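Local coordinates for protein cycloalternan-forming enzyme (Listeria monocytogenes serovar 1/2a, PDB 5F7U) that is a multidomain protein of glycoside hydrolase family 31, with a TIM-barrel domain, smaller beta domains around it and a C-terminal family 6 carbohydrate-binding module, at residues G254-I260 against K615-A620; S621-Y627 against K717-R721; G964-D970 against A1052-D1057. The protein carries 1 engineered substitution. All coordinates share one frame; numbering follows the deposited sequence.

Contact 1 (G254-I260 against K615-A620); sequences GERYDTI and KAGLSA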
loop_
_atom_site.group_PDB
_atom_site.type_symbol
_atom_site.label_atom_id
_atom_site.label_comp_id
_atom_site.label_asym_id
_atom_site.label_seq_id
_atom_site.Cartn_x
_atom_site.Cartn_y
_atom_site.Cartn_z
ATOM N N GLY A 254 3.821 -2.638 -7.630
ATOM C CA GLY A 254 4.302 -3.037 -6.311
ATOM C C GLY A 254 4.500 -1.842 -5.405
ATOM O O GLY A 254 3.711 -0.889 -5.436
ATOM N N GLU A 255 5.520 -1.916 -4.563
ATOM C CA GLU A 255 5.792 -0.886 -3.569
ATOM C C GLU A 255 6.967 -0.050 -4.104
ATOM O O GLU A 255 8.068 -0.578 -4.322
ATOM C CB GLU A 255 6.117 -1.558 -2.244
ATOM C CG GLU A 255 6.442 -0.573 -1.131
ATOM C CD GLU A 255 6.773 -1.291 0.162
ATOM O OE1 GLU A 255 7.421 -2.364 0.072
ATOM O OE2 GLU A 255 6.378 -0.794 1.234
ATOM N N ARG A 256 6.713 1.225 -4.381
ATOM C CA ARG A 256 7.711 2.079 -5.044
ATOM C C ARG A 256 7.956 3.321 -4.202
ATOM O O ARG A 256 7.009 3.918 -3.684
ATOM C CB ARG A 256 7.233 2.450 -6.461
ATOM C CG ARG A 256 6.977 1.234 -7.372
ATOM C CD ARG A 256 8.296 0.551 -7.710
ATOM N NE ARG A 256 8.133 -0.762 -8.319
ATOM C CZ ARG A 256 9.130 -1.480 -8.803
ATOM N NH1 ARG A 256 10.379 -0.996 -8.811
ATOM N NH2 ARG A 256 8.878 -2.672 -9.322
ATOM N N TYR A 257 9.231 3.703 -4.073
ATOM C CA TYR A 257 9.650 4.726 -3.105
ATOM C C TYR A 257 9.985 6.061 -3.749
ATOM O O TYR A 257 10.125 7.091 -3.047
ATOM C CB TYR A 257 10.890 4.208 -2.337
ATOM C CG TYR A 257 10.616 3.004 -1.460
ATOM C CD1 TYR A 257 10.462 1.714 -2.021
ATOM C CD2 TYR A 257 10.536 3.142 -0.075
ATOM C CE1 TYR A 257 10.225 0.593 -1.217
ATOM C CE2 TYR A 257 10.293 2.032 0.747
ATOM C CZ TYR A 257 10.143 0.764 0.159
ATOM O OH TYR A 257 9.920 -0.333 0.942
ATOM N N ASP A 258 10.164 6.032 -5.077
ATOM C CA ASP A 258 10.635 7.188 -5.817
ATOM C C ASP A 258 9.530 8.140 -6.270
ATOM O O ASP A 258 9.692 9.364 -6.175
ATOM C CB ASP A 258 11.546 6.766 -7.001
ATOM C CG ASP A 258 10.915 5.731 -7.963
ATOM O OD1 ASP A 258 9.847 5.139 -7.696
ATOM O OD2 ASP A 258 11.538 5.513 -9.043
ATOM N N THR A 259 8.434 7.563 -6.755
ATOM C CA THR A 259 7.313 8.310 -7.299
ATOM C C THR A 259 6.076 7.420 -7.292
ATOM O O THR A 259 6.197 6.205 -7.347
ATOM C CB THR A 259 7.604 8.820 -8.725
ATOM O OG1 THR A 259 6.485 9.592 -9.191
ATOM C CG2 THR A 259 7.925 7.658 -9.688
ATOM N N ILE A 260 4.906 8.031 -7.198
ATOM C CA ILE A 260 3.654 7.268 -7.363
ATOM C C ILE A 260 3.211 7.115 -8.827
ATOM O O ILE A 260 2.402 6.250 -9.150
ATOM C CB ILE A 260 2.506 7.771 -6.443
ATOM C CG1 ILE A 260 2.138 9.230 -6.718
ATOM C CG2 ILE A 260 2.896 7.550 -4.975
ATOM C CD1 ILE A 260 1.043 9.426 -7.735
ATOM N N LYS A 615 4.907 7.365 -0.476
ATOM C CA LYS A 615 4.876 6.851 -1.861
ATOM C C LYS A 615 4.799 5.328 -1.906
ATOM O O LYS A 615 4.027 4.733 -2.712
ATOM C CB LYS A 615 6.086 7.368 -2.647
ATOM C CG LYS A 615 6.024 8.893 -2.827
ATOM C CD LYS A 615 7.305 9.411 -3.462
ATOM C CE LYS A 615 7.437 10.909 -3.275
ATOM N NZ LYS A 615 8.729 11.431 -3.860
ATOM N N ALA A 616 5.553 4.692 -1.012
ATOM C CA ALA A 616 5.581 3.234 -0.926
ATOM C C ALA A 616 4.202 2.681 -0.545
ATOM O O ALA A 616 3.746 1.712 -1.143
ATOM C CB ALA A 616 6.633 2.784 0.084
ATOM N N GLY A 617 3.531 3.307 0.434
ATOM C CA GLY A 617 2.182 2.858 0.835
ATOM C C GLY A 617 1.138 3.070 -0.249
ATOM O O GLY A 617 0.273 2.210 -0.466
ATOM N N LEU A 618 1.233 4.194 -0.951
ATOM C CA LEU A 618 0.253 4.513 -1.983
ATOM C C LEU A 618 0.409 3.629 -3.226
ATOM O O LEU A 618 -0.579 3.192 -3.813
ATOM C CB LEU A 618 0.316 6.006 -2.371
ATOM C CG LEU A 618 -0.073 6.972 -1.239
ATOM C CD1 LEU A 618 0.129 8.433 -1.662
ATOM C CD2 LEU A 618 -1.503 6.729 -0.711
ATOM N N SER A 619 1.646 3.377 -3.632
ATOM C CA SER A 619 1.882 2.454 -4.744
ATOM C C SER A 619 1.508 0.997 -4.359
ATOM O O SER A 619 0.879 0.279 -5.158
ATOM C CB SER A 619 3.343 2.563 -5.208
ATOM O OG SER A 619 4.216 2.404 -4.120
ATOM N N ALA A 620 1.873 0.571 -3.145
ATOM C CA ALA A 620 1.512 -0.776 -2.678
ATOM C C ALA A 620 -0.007 -0.964 -2.682
ATOM O O ALA A 620 -0.503 -2.007 -3.110
ATOM C CB ALA A 620 2.098 -1.066 -1.304
HETATM O O HOH W 1 10.835 9.740 -2.885
#

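Contact 2 (S621-Y627 against K717-R721); sequences STSGVSY and KSMMR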
loop_
_atom_site.group_PDB
_atom_site.type_symbol
_atom_site.label_atom_id
_atom_site.label_comp_id
_atom_site.label_asym_id
_atom_site.label_seq_id
_atom_site.Cartn_x
_atom_site.Cartn_y
_atom_site.Cartn_z
ATOM N N SER A 621 -0.725 0.074 -2.245
ATOM C CA SER A 621 -2.187 0.073 -2.244
ATOM C C SER A 621 -2.791 -0.219 -3.612
ATOM O O SER A 621 -3.677 -1.092 -3.754
ATOM C CB SER A 621 -2.667 1.438 -1.749
ATOM O OG SER A 621 -4.044 1.589 -2.014
ATOM N N THR A 622 -2.334 0.517 -4.621
ATOM C CA THR A 622 -2.800 0.315 -6.000
ATOM C C THR A 622 -2.509 -1.104 -6.497
ATOM O O THR A 622 -3.296 -1.663 -7.274
ATOM C CB THR A 622 -2.180 1.376 -6.923
ATOM O OG1 THR A 622 -2.708 2.649 -6.535
ATOM C CG2 THR A 622 -2.519 1.113 -8.418
ATOM N N SER A 623 -1.416 -1.683 -5.987
ATOM C CA SER A 623 -0.937 -3.018 -6.335
ATOM C C SER A 623 -1.621 -4.126 -5.524
ATOM O O SER A 623 -1.243 -5.285 -5.636
ATOM C CB SER A 623 0.595 -3.084 -6.152
ATOM O OG SER A 623 1.222 -2.048 -6.887
ATOM N N GLY A 624 -2.631 -3.763 -4.728
ATOM C CA GLY A 624 -3.429 -4.767 -4.005
ATOM C C GLY A 624 -2.869 -5.125 -2.634
ATOM O O GLY A 624 -3.388 -6.033 -1.969
ATOM N N VAL A 625 -1.822 -4.421 -2.201
ATOM C CA VAL A 625 -1.233 -4.647 -0.868
ATOM C C VAL A 625 -1.771 -3.518 0.022
ATOM O O VAL A 625 -1.245 -2.403 0.036
ATOM C CB VAL A 625 0.315 -4.697 -0.908
ATOM C CG1 VAL A 625 0.897 -4.865 0.503
ATOM C CG2 VAL A 625 0.768 -5.852 -1.790
ATOM N N SER A 626 -2.850 -3.827 0.732
ATOM C CA SER A 626 -3.627 -2.835 1.473
ATOM C C SER A 626 -3.188 -2.752 2.930
ATOM O O SER A 626 -3.188 -1.670 3.506
ATOM C CB SER A 626 -5.099 -3.250 1.396
ATOM O OG SER A 626 -5.961 -2.421 2.169
ATOM N N TYR A 627 -2.824 -3.895 3.520
ATOM C CA TYR A 627 -2.458 -3.914 4.950
ATOM C C TYR A 627 -0.992 -3.559 5.072
ATOM O O TYR A 627 -0.127 -4.430 5.267
ATOM C CB TYR A 627 -2.747 -5.268 5.587
ATOM C CG TYR A 627 -4.214 -5.690 5.584
ATOM C CD1 TYR A 627 -5.265 -4.783 5.281
ATOM C CD2 TYR A 627 -4.545 -7.014 5.877
ATOM C CE1 TYR A 627 -6.594 -5.217 5.280
ATOM C CE2 TYR A 627 -5.864 -7.447 5.901
ATOM C CZ TYR A 627 -6.883 -6.556 5.600
ATOM O OH TYR A 627 -8.191 -7.028 5.606
ATOM N N LYS A 717 -10.883 -3.145 -2.275
ATOM C CA LYS A 717 -10.661 -1.717 -2.081
ATOM C C LYS A 717 -9.618 -1.510 -0.986
ATOM O O LYS A 717 -9.864 -1.814 0.176
ATOM C CB LYS A 717 -11.947 -1.009 -1.699
ATOM C CG LYS A 717 -11.835 0.505 -1.731
ATOM C CD LYS A 717 -13.199 1.063 -2.047
ATOM C CE LYS A 717 -13.198 2.550 -1.914
ATOM N NZ LYS A 717 -14.636 2.924 -1.912
ATOM N N SER A 718 -8.448 -0.994 -1.361
ATOM C CA SER A 718 -7.397 -0.773 -0.365
ATOM C C SER A 718 -7.809 0.274 0.654
ATOM O O SER A 718 -8.626 1.147 0.360
ATOM C CB SER A 718 -6.092 -0.365 -1.056
ATOM O OG SER A 718 -5.636 -1.464 -1.843
ATOM N N MET A 719 -7.235 0.180 1.856
ATOM C CA MET A 719 -7.591 1.080 2.956
ATOM C C MET A 719 -7.115 2.514 2.739
ATOM O O MET A 719 -7.838 3.472 3.038
ATOM C CB MET A 719 -7.044 0.540 4.271
ATOM C CG MET A 719 -7.827 -0.678 4.742
ATOM S SD MET A 719 -6.971 -1.541 6.058
ATOM C CE MET A 719 -7.384 -0.500 7.444
ATOM N N MET A 720 -5.898 2.651 2.211
ATOM C CA MET A 720 -5.317 3.966 1.986
ATOM C C MET A 720 -5.064 4.086 0.503
ATOM O O MET A 720 -4.377 3.229 -0.042
ATOM C CB MET A 720 -3.995 4.062 2.755
ATOM C CG MET A 720 -3.266 5.371 2.537
ATOM S SD MET A 720 -1.711 5.517 3.454
ATOM C CE MET A 720 -0.877 4.082 2.802
ATOM N N ARG A 721 -5.616 5.112 -0.159
ATOM C CA ARG A 721 -5.547 5.177 -1.629
ATOM C C ARG A 721 -5.103 6.541 -2.146
ATOM O O ARG A 721 -5.534 7.576 -1.654
ATOM C CB ARG A 721 -6.921 4.833 -2.260
ATOM C CG ARG A 721 -7.450 3.452 -1.899
ATOM C CD ARG A 721 -8.839 3.116 -2.468
ATOM N NE ARG A 721 -9.839 4.161 -2.186
ATOM C CZ ARG A 721 -10.314 4.459 -0.976
ATOM N NH1 ARG A 721 -11.210 5.445 -0.832
ATOM N NH2 ARG A 721 -9.916 3.767 0.097
HETATM O O HOH W 2 -4.017 0.456 1.855
#

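Contact 3 (G964-D970 against A1052-D1057); sequences GFVAGFD and AGINFD. With MG (magnesium ion), chain G; GLC (alpha-D-glucopyranose), chain D; GLC (alpha-D-glucopyranose), chain B.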
loop_
_atom_site.group_PDB
_atom_site.type_symbol
_atom_site.label_atom_id
_atom_site.label_comp_id
_atom_site.label_asym_id
_atom_site.label_seq_id
_atom_site.Cartn_x
_atom_site.Cartn_y
_atom_site.Cartn_z
ATOM N N GLY A 964 -16.701 30.569 18.144
ATOM C CA GLY A 964 -16.899 32.000 18.411
ATOM C C GLY A 964 -17.635 32.712 17.288
ATOM O O GLY A 964 -18.599 32.175 16.702
ATOM N N PHE A 965 -17.148 33.920 16.998
ATOM C CA PHE A 965 -17.753 34.843 16.039
ATOM C C PHE A 965 -16.707 35.837 15.547
ATOM O O PHE A 965 -15.663 36.013 16.183
ATOM C CB PHE A 965 -18.951 35.583 16.670
ATOM C CG PHE A 965 -18.649 36.223 18.008
ATOM C CD1 PHE A 965 -18.065 37.491 18.077
ATOM C CD2 PHE A 965 -18.976 35.563 19.206
ATOM C CE1 PHE A 965 -17.816 38.094 19.302
ATOM C CE2 PHE A 965 -18.707 36.159 20.439
ATOM C CZ PHE A 965 -18.129 37.424 20.485
ATOM N N VAL A 966 -17.008 36.501 14.437
ATOM C CA VAL A 966 -16.200 37.603 13.926
ATOM C C VAL A 966 -16.663 38.876 14.647
ATOM O O VAL A 966 -17.861 39.164 14.672
ATOM C CB VAL A 966 -16.342 37.705 12.391
ATOM C CG1 VAL A 966 -15.750 39.000 11.860
ATOM C CG2 VAL A 966 -15.658 36.518 11.738
ATOM N N ALA A 967 -15.726 39.617 15.244
ATOM C CA ALA A 967 -16.078 40.739 16.145
ATOM C C ALA A 967 -15.998 42.134 15.509
ATOM O O ALA A 967 -14.978 42.481 14.887
ATOM C CB ALA A 967 -15.210 40.693 17.395
ATOM N N GLY A 968 -17.056 42.936 15.691
ATOM C CA GLY A 968 -17.049 44.361 15.277
ATOM C C GLY A 968 -17.318 44.505 13.782
ATOM O O GLY A 968 -18.409 44.929 13.376
ATOM N N PHE A 969 -16.310 44.183 12.963
ATOM C CA PHE A 969 -16.486 44.075 11.518
ATOM C C PHE A 969 -17.107 45.386 10.979
ATOM O O PHE A 969 -18.025 45.379 10.150
ATOM C CB PHE A 969 -17.310 42.789 11.250
ATOM C CG PHE A 969 -17.647 42.514 9.807
ATOM C CD1 PHE A 969 -16.799 42.882 8.755
ATOM C CD2 PHE A 969 -18.818 41.817 9.509
ATOM C CE1 PHE A 969 -17.142 42.592 7.435
ATOM C CE2 PHE A 969 -19.156 41.515 8.199
ATOM C CZ PHE A 969 -18.316 41.902 7.158
ATOM N N ASP A 970 -16.562 46.512 11.454
ATOM C CA ASP A 970 -17.251 47.802 11.375
ATOM C C ASP A 970 -16.475 48.932 10.695
ATOM O O ASP A 970 -16.748 50.117 10.928
ATOM C CB ASP A 970 -17.702 48.222 12.773
ATOM C CG ASP A 970 -16.539 48.545 13.703
ATOM O OD1 ASP A 970 -15.447 47.943 13.570
ATOM O OD2 ASP A 970 -16.723 49.416 14.579
ATOM N N ALA A 1052 -22.372 50.665 11.539
ATOM C CA ALA A 1052 -22.452 50.032 12.862
ATOM C C ALA A 1052 -21.691 48.726 13.012
ATOM O O ALA A 1052 -21.478 47.989 12.046
ATOM C CB ALA A 1052 -23.899 49.870 13.319
ATOM N N GLY A 1053 -21.270 48.461 14.248
ATOM C CA GLY A 1053 -20.590 47.221 14.580
ATOM C C GLY A 1053 -21.567 46.091 14.803
ATOM O O GLY A 1053 -22.681 46.308 15.297
ATOM N N ILE A 1054 -21.141 44.887 14.416
ATOM C CA ILE A 1054 -21.885 43.657 14.673
ATOM C C ILE A 1054 -20.910 42.583 15.147
ATOM O O ILE A 1054 -19.705 42.685 14.907
ATOM C CB ILE A 1054 -22.661 43.127 13.422
ATOM C CG1 ILE A 1054 -21.723 42.535 12.346
ATOM C CG2 ILE A 1054 -23.556 44.199 12.834
ATOM C CD1 ILE A 1054 -22.439 41.765 11.242
ATOM N N ASN A 1055 -21.429 41.577 15.841
ATOM C CA ASN A 1055 -20.705 40.316 16.000
ATOM C C ASN A 1055 -21.369 39.313 15.087
ATOM O O ASN A 1055 -22.592 39.197 15.076
ATOM C CB ASN A 1055 -20.690 39.861 17.457
ATOM C CG ASN A 1055 -19.879 40.793 18.334
ATOM O OD1 ASN A 1055 -18.933 41.434 17.860
ATOM N ND2 ASN A 1055 -20.242 40.883 19.614
ATOM N N PHE A 1056 -20.562 38.620 14.291
ATOM C CA PHE A 1056 -21.079 37.795 13.189
ATOM C C PHE A 1056 -20.788 36.322 13.500
ATOM O O PHE A 1056 -19.641 35.890 13.470
ATOM C CB PHE A 1056 -20.430 38.305 11.890
ATOM C CG PHE A 1056 -20.913 37.645 10.607
ATOM C CD1 PHE A 1056 -22.067 36.850 10.541
ATOM C CD2 PHE A 1056 -20.202 37.888 9.429
ATOM C CE1 PHE A 1056 -22.468 36.279 9.320
ATOM C CE2 PHE A 1056 -20.592 37.327 8.217
ATOM C CZ PHE A 1056 -21.738 36.533 8.154
ATOM N N ASP A 1057 -21.836 35.572 13.838
ATOM C CA ASP A 1057 -21.685 34.186 14.295
ATOM C C ASP A 1057 -21.479 33.172 13.158
ATOM O O ASP A 1057 -20.496 32.432 13.135
ATOM C CB ASP A 1057 -22.890 33.762 15.145
ATOM C CG ASP A 1057 -22.700 32.389 15.790
ATOM O OD1 ASP A 1057 -21.550 31.862 15.841
ATOM O OD2 ASP A 1057 -23.724 31.842 16.240
HETATM MG MG MG G . -19.638 30.975 15.172
HETATM C C1 GLC D . -18.755 45.865 22.245
HETATM C C2 GLC D . -18.958 44.343 22.268
HETATM C C3 GLC D . -18.155 43.652 21.156
HETATM C C4 GLC D . -18.444 44.266 19.784
HETATM C C5 GLC D . -18.154 45.768 19.867
HETATM C C6 GLC D . -18.400 46.500 18.560
HETATM O O1 GLC D . -17.452 46.236 22.746
HETATM O O2 GLC D . -18.572 43.797 23.532
HETATM O O3 GLC D . -18.438 42.256 21.179
HETATM O O4 GLC D . -17.631 43.636 18.782
HETATM O O5 GLC D . -18.956 46.375 20.907
HETATM O O6 GLC D . -18.046 47.867 18.784
HETATM C C1 GLC B . -18.168 48.661 17.588
HETATM C C2 GLC B . -17.450 50.003 17.774
HETATM C C3 GLC B . -18.205 50.890 18.778
HETATM C C4 GLC B . -19.687 51.040 18.397
HETATM C C5 GLC B . -20.338 49.680 18.084
HETATM C C6 GLC B . -21.724 49.804 17.459
HETATM O O2 GLC B . -16.101 49.762 18.187
HETATM O O3 GLC B . -17.580 52.176 18.868
HETATM O O4 GLC B . -20.411 51.679 19.455
HETATM O O5 GLC B . -19.516 48.917 17.180
HETATM O O6 GLC B . -21.645 50.458 16.189
#

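Contact 1 (G254-I260 against K615-A620)
Tyr-257 lays one face of its ring over the methyl group of Ala-616, and the loop 254-260 thereby rests on helix 607-622, which leads into the seventh strand, 628-631, of the parallel (beta/alpha)8 barrel, the TIM barrel. The loop follows strand 250-254 in the mutarotase-like N-terminal part, so the contact ties that part to the barrel. In this CH-pi contact CB of Ala-616 stands over the face, shifted toward the CD2-CE2 side, 3.9 Å from the centroid of the Tyr-257 ring and 16° off its normal. The small methyl of alanine suits a place where ring and helix lie so near. From another side the same methyl meets CG of Glu-255, whose chain runs extended past it (chi1 179°) to deliver OE2 to the indole NE1 of Trp-628. The hydroxyl of Tyr-257 likewise leaves the contact, for the carbonyl of Ser-600.

Ser-619 points at the loop and receives the backbone N-H of Arg-256 on its OG, 2.8 Å from that N in a nearly straight bond. Its chi1 of 53° sets OG between its own N and carbonyl carbon, near both Lys-615 O and Ala-616 O of the preceding turn. A serine suits the place because one small hydroxyl can serve loop and helix together. The guanidinium of Arg-256 turns away, toward the carbonyls of Phe-253 and Glu-268.

Branched and apolar, Ile-260 suits the buried helix flank: its CG2 lies 3.8 Å from CA of Lys-615 and 4.0 Å from CB of Leu-618. The long chain of partly exposed Lys-615 can reach the loop's carbonyls; its NZ meets Asp-258 O at 3.2 Å from above the carbonyl plane, and a water joins that NZ to Tyr-257 O.

Contact 2 (S621-Y627 against K717-R721)
Ser-621, Ser-626 and Ser-718 supply the hydroxyls of three hydrogen bonds between the end of helix 607-622 and segment 717-721. Ser-621 takes part in two of them. Its OG lies anti to its backbone N (chi1 167°), which aims the hydroxyl across the contact, and it donates to Met-720 O at 2.6 Å. The carbonyl of Ser-621 accepts in turn from OG of Ser-718, 2.8 Å from Ser-621 O. In the third bond the hydroxyl is the acceptor: Met-719 N gives its proton to OG of Ser-626 over 2.9 Å, while the same OG is also bonded to Thr-712 of helix 702-715. Serine fits these buried places because its short side chain lets the backbones come close while still serving their polar groups.

The carbonyl of Ser-621 has a second donor, Gly-624 N, which approaches from the opposite face of its plane. That bond belongs to the Schellman motif closing the helix, completed by Val-625 N to Ala-620 O. Gly-624 is its C-prime residue, at phi 89°, a positive value that glycine accepts readily. The contact thus lies where a helix of the TIM barrel turns toward strand 628-631, against the edge strand 720-721 of the beta-sheet in the family 31 C-terminal domain.

A water accepts from Met-720 N and probably donates to Ser-626 O.

Nonpolar contact comes from Met-719. Its thioether sulfur meets the Tyr-627 ring obliquely in a Met-aromatic contact, SD lying 3.7 Å from CD1 of Tyr-627. The flexible, polarisable methionine can settle against the ring while also packing on Ile-705 and Ala-709. The Tyr-627 hydroxyl bonds to the carbonyl of Ala-709, and its ring meets Phe-365 edge-to-face.

Contact 3 (G964-D970 against A1052-D1057)
An antiparallel strand pair of the family 6 carbohydrate-binding module forms this contact, with magnesium at one end and sugar at the other. Val-966 and Phe-1056 make a hydrogen-bonded pair: Val-966 N gives to Phe-1056 O at 2.9 Å, and Phe-1056 N to Val-966 O. The Phe-1056 ring lies side by side with that of Phe-969, which also runs alongside Ile-1054; apolar residues suit this buried layer.

The Asn-1055 amide crosses the Phe-965 ring obliquely, the planes 28° apart, and grips one alpha-D-glucopyranose with both ends: OD1 accepts from sugar O4 at 2.7 Å, and ND2 donates to O3 at 2.8 Å. OD1 also takes Gly-968 N, nearly along the C=O axis. Gly-1053 N donates to O6 of the next alpha-D-glucopyranose of the same glycan at 2.8 Å; glycine, without a CB, leaves room for that sugar's ring oxygen.

At the far end Gly-964 O and Asp-1057 OD1 each bind magnesium at 2.2 Å, with Glu-942, Glu-944 and Thr-961 completing the site, while Asp-1057 OD2 pairs with Arg-994. The metal probably offsets carboxylate charge and ties Gly-964 to the neighbouring strand; Gly-968 N probably helps fix the amide's rotation.

Contacts 1 and 2 share helix 607-622 and are neighbours, their centres 11 Å apart: the first joins the helix to the mutarotase-like N-terminal part, the second joins its end to the family 31 C-terminal domain. They also touch directly, since Ser-623 OG lies 2.8 Å from Gly-254 N, a probable hydrogen bond, and Met-720 CE packs on Gly-617. The Tyr-257 side chain of contact 1 is about 9 Å from a bound alpha-D-glucopyranose. Contact 3 stands apart in the carbohydrate-binding module, its centre 48 Å from that of contact 1 and its nearest atoms about 32 Å from contact 2; it holds alpha-D-glucopyranose and magnesium directly.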